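Local coordinates for protein adenylation domain (Streptomyces sp., PDB 5N9X) that belongs to the adenylate-forming (ANL) superfamily of AMP-binding enzymes and binds ATP and threonine, at residues Thr185-Ala190 with Thr316-Thr321. Sequence-based numbering, arbitrary orientation.
Sequences TALFEA and TTVHAT. With THR (threonine), chain C.
L187 turns its CG away from its own backbone N (chi1 172°) and, with chi2 at 62°, sends both methyls out of helix 181-191 onto the loop 316-321. There V318 meets it with the CG2 branch, which lies beside the backbone N because CG1 takes the anti place (chi1 -159°). The two side chains cross at about a right angle, L187 CD2 resting 4.0 Å from V318 CG2. The other methyl, CD1, comes in near the plane of the H319 imidazole and touches its rim, 4.2 Å from H319 CD2. Between these two contacts the fork of the leucine sits over the loop backbone, with L187 CD1 and CD2 each 3.9 Å from T317 O. That carbonyl accepts the amide N of H319 at 2.8 Å, closing a classic gamma turn centred on V318. V318 CG1, meanwhile, packs on one face of the H319 ring, 3.4 Å above its plane and offset toward the rim. W216 of helix 213-222 meets the same ring edge-to-face and also touches L187 and V318. Q370, which also touches L187, holds the loop: its backbone O accepts from T317 OG1 and its side-chain NE2 donates to the carbonyls of T316 and H319. On the ligand side, V318 O takes two hydrogen bonds from the bound threonine, 3.0 Å from its N and 3.2 Å from its OG1, while H319 CE1 lies 4.0 Å from its CG2. Across the two segments the contact is thus wholly van der Waals: a buried leucine backs the loop whose V318 carbonyl accepts from both the amino and the hydroxyl group of the threonine, consistent with a second-shell part in shaping that pocket.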
ATOM      1  N   THR A 185       1.132 -11.261  11.702  1.00 12.14           N
ATOM      2  CA  THR A 185       1.830 -11.269  12.980  1.00 13.67           C
ATOM      3  C   THR A 185       3.342 -11.405  12.740  1.00 12.22           C
ATOM      4  O   THR A 185       4.126 -10.780  13.455  1.00 13.17           O
ATOM      5  CB  THR A 185       1.266 -12.359  13.983  1.00 20.20           C
ATOM      6  OG1 THR A 185       1.341 -13.681  13.432  1.00 17.85           O
ATOM      7  CG2 THR A 185      -0.183 -12.040  14.361  1.00 16.07           C
ATOM      8  N   ALA A 186       3.765 -12.144  11.716  1.00 10.93           N
ATOM      9  CA  ALA A 186       5.194 -12.155  11.373  1.00 10.13           C
ATOM     10  C   ALA A 186       5.704 -10.763  10.960  1.00 10.57           C
ATOM     11  O   ALA A 186       6.846 -10.426  11.246  1.00 13.72           O
ATOM     12  CB  ALA A 186       5.491 -13.172  10.262  1.00  7.54           C
ATOM     13  N   LEU A 187       4.871  -9.964  10.299  1.00  9.21           N
ATOM     14  CA  LEU A 187       5.251  -8.591   9.942  1.00 11.92           C
ATOM     15  C   LEU A 187       5.680  -7.772  11.183  1.00 13.83           C
ATOM     16  O   LEU A 187       6.792  -7.237  11.248  1.00 13.17           O
ATOM     17  CB  LEU A 187       4.097  -7.880   9.209  1.00  9.98           C
ATOM     18  CG  LEU A 187       4.338  -6.372   8.981  1.00 14.02           C
ATOM     19  CD1 LEU A 187       5.552  -6.133   8.097  1.00  8.83           C
ATOM     20  CD2 LEU A 187       3.136  -5.651   8.431  1.00  6.73           C
ATOM     21  N   PHE A 188       4.800  -7.706  12.177  1.00 15.35           N
ATOM     22  CA  PHE A 188       5.069  -6.907  13.376  1.00 20.85           C
ATOM     23  C   PHE A 188       6.174  -7.488  14.222  1.00 16.86           C
ATOM     24  O   PHE A 188       6.922  -6.732  14.823  1.00 20.32           O
ATOM     25  CB  PHE A 188       3.778  -6.704  14.195  1.00  9.64           C
ATOM     26  CG  PHE A 188       2.841  -5.722  13.553  1.00 17.27           C
ATOM     27  CD1 PHE A 188       2.973  -4.353  13.793  1.00  9.05           C
ATOM     28  CD2 PHE A 188       1.885  -6.155  12.625  1.00 11.64           C
ATOM     29  CE1 PHE A 188       2.133  -3.446  13.168  1.00 12.84           C
ATOM     30  CE2 PHE A 188       1.049  -5.255  11.994  1.00  8.65           C
ATOM     31  CZ  PHE A 188       1.176  -3.898  12.259  1.00  9.66           C
ATOM     32  N   GLU A 189       6.322  -8.809  14.257  1.00 14.37           N
ATOM     33  CA  GLU A 189       7.527  -9.337  14.896  1.00 17.97           C
ATOM     34  C   GLU A 189       8.812  -8.908  14.145  1.00 19.47           C
ATOM     35  O   GLU A 189       9.775  -8.488  14.775  1.00 16.71           O
ATOM     36  CB  GLU A 189       7.469 -10.860  15.053  1.00 19.06           C
ATOM     37  CG  GLU A 189       8.297 -11.379  16.249  1.00 31.86           C
ATOM     38  CD  GLU A 189       7.749 -10.925  17.625  1.00 42.39           C
ATOM     39  OE1 GLU A 189       6.540 -11.125  17.883  1.00 35.00           O
ATOM     40  OE2 GLU A 189       8.531 -10.365  18.445  1.00 36.79           O
ATOM     41  N   ALA A 190       8.820  -8.970  12.818  1.00 14.72           N
ATOM     42  CA  ALA A 190      10.010  -8.565  12.064  1.00 19.84           C
ATOM     43  C   ALA A 190      10.421  -7.108  12.357  1.00 24.70           C
ATOM     44  O   ALA A 190      11.610  -6.758  12.294  1.00 18.05           O
ATOM     45  CB  ALA A 190       9.780  -8.749  10.571  1.00 14.10           C
ATOM     46  N   THR A 316       3.771 -10.202   0.035  1.00 10.97           N
ATOM     47  CA  THR A 316       4.633 -10.556   1.162  1.00  9.81           C
ATOM     48  C   THR A 316       4.294  -9.726   2.400  1.00 10.16           C
ATOM     49  O   THR A 316       5.150  -9.475   3.263  1.00 15.49           O
ATOM     50  CB  THR A 316       6.147 -10.414   0.790  1.00 14.46           C
ATOM     51  OG1 THR A 316       6.479  -9.045   0.548  1.00 12.53           O
ATOM     52  CG2 THR A 316       6.480 -11.236  -0.438  1.00 13.55           C
ATOM     53  N   THR A 317       3.038  -9.289   2.440  1.00 10.49           N
ATOM     54  CA  THR A 317       2.391  -8.634   3.578  1.00  8.61           C
ATOM     55  C   THR A 317       2.929  -7.228   3.899  1.00  9.57           C
ATOM     56  O   THR A 317       3.656  -7.040   4.863  1.00  9.25           O
ATOM     57  CB  THR A 317       2.457  -9.526   4.861  1.00 12.22           C
ATOM     58  OG1 THR A 317       2.244 -10.901   4.509  1.00 10.64           O
ATOM     59  CG2 THR A 317       1.404  -9.086   5.905  1.00 12.12           C
ATOM     60  N   VAL A 318       2.485  -6.249   3.113  1.00  6.36           N
ATOM     61  CA  VAL A 318       2.734  -4.824   3.330  1.00  9.35           C
ATOM     62  C   VAL A 318       4.183  -4.333   3.138  1.00 13.04           C
ATOM     63  O   VAL A 318       4.424  -3.515   2.248  1.00 17.16           O
ATOM     64  CB  VAL A 318       2.254  -4.362   4.732  1.00 15.80           C
ATOM     65  CG1 VAL A 318       2.045  -2.860   4.716  1.00  8.05           C
ATOM     66  CG2 VAL A 318       0.934  -5.071   5.128  1.00 10.44           C
ATOM     67  N   HIS A 319       5.125  -4.800   3.962  1.00 10.62           N
ATOM     68  CA  HIS A 319       6.537  -4.385   3.874  1.00 11.57           C
ATOM     69  C   HIS A 319       7.513  -5.547   3.783  1.00 12.10           C
ATOM     70  O   HIS A 319       7.300  -6.591   4.396  1.00 12.54           O
ATOM     71  CB  HIS A 319       6.949  -3.512   5.084  1.00 10.10           C
ATOM     72  CG  HIS A 319       5.970  -2.433   5.427  1.00 11.22           C
ATOM     73  ND1 HIS A 319       5.688  -1.396   4.570  1.00 13.25           N
ATOM     74  CD2 HIS A 319       5.219  -2.227   6.537  1.00 10.95           C
ATOM     75  CE1 HIS A 319       4.795  -0.596   5.136  1.00 11.94           C
ATOM     76  NE2 HIS A 319       4.494  -1.077   6.327  1.00  9.33           N
ATOM     77  N   ALA A 320       8.611  -5.337   3.060  1.00 13.20           N
ATOM     78  CA  ALA A 320       9.613  -6.379   2.890  1.00 11.19           C
ATOM     79  C   ALA A 320      11.029  -5.892   3.230  1.00 18.57           C
ATOM     80  O   ALA A 320      11.962  -6.710   3.349  1.00 19.39           O
ATOM     81  CB  ALA A 320       9.576  -6.905   1.474  1.00 12.41           C
ATOM     82  N   THR A 321      11.209  -4.575   3.341  1.00 11.48           N
ATOM     83  CA  THR A 321      12.518  -4.007   3.691  1.00 13.49           C
ATOM     84  C   THR A 321      12.373  -2.805   4.614  1.00 17.11           C
ATOM     85  O   THR A 321      11.261  -2.352   4.883  1.00 16.27           O
ATOM     86  CB  THR A 321      13.345  -3.563   2.447  1.00 15.94           C
ATOM     87  OG1 THR A 321      12.860  -2.315   1.947  1.00 14.93           O
ATOM     88  CG2 THR A 321      13.297  -4.598   1.341  1.00 16.86           C
TER
HETATM   89  N   THR C 601       2.189  -2.920   0.262  1.00 16.63           N
HETATM   90  CA  THR C 601       2.039  -1.563  -0.285  1.00 26.72           C
HETATM   91  C   THR C 601       2.093  -1.694  -1.781  1.00 28.26           C
HETATM   92  O   THR C 601       1.840  -0.801  -2.613  1.00 20.35           O
HETATM   93  CB  THR C 601       3.153  -0.594   0.175  1.00 23.24           C
HETATM   94  OG1 THR C 601       4.445  -1.208  -0.008  1.00 19.43           O
HETATM   95  CG2 THR C 601       2.952  -0.209   1.636  1.00 14.32           C
HETATM   96  OXT THR C 601       2.457  -2.811  -2.122  1.00 28.08           O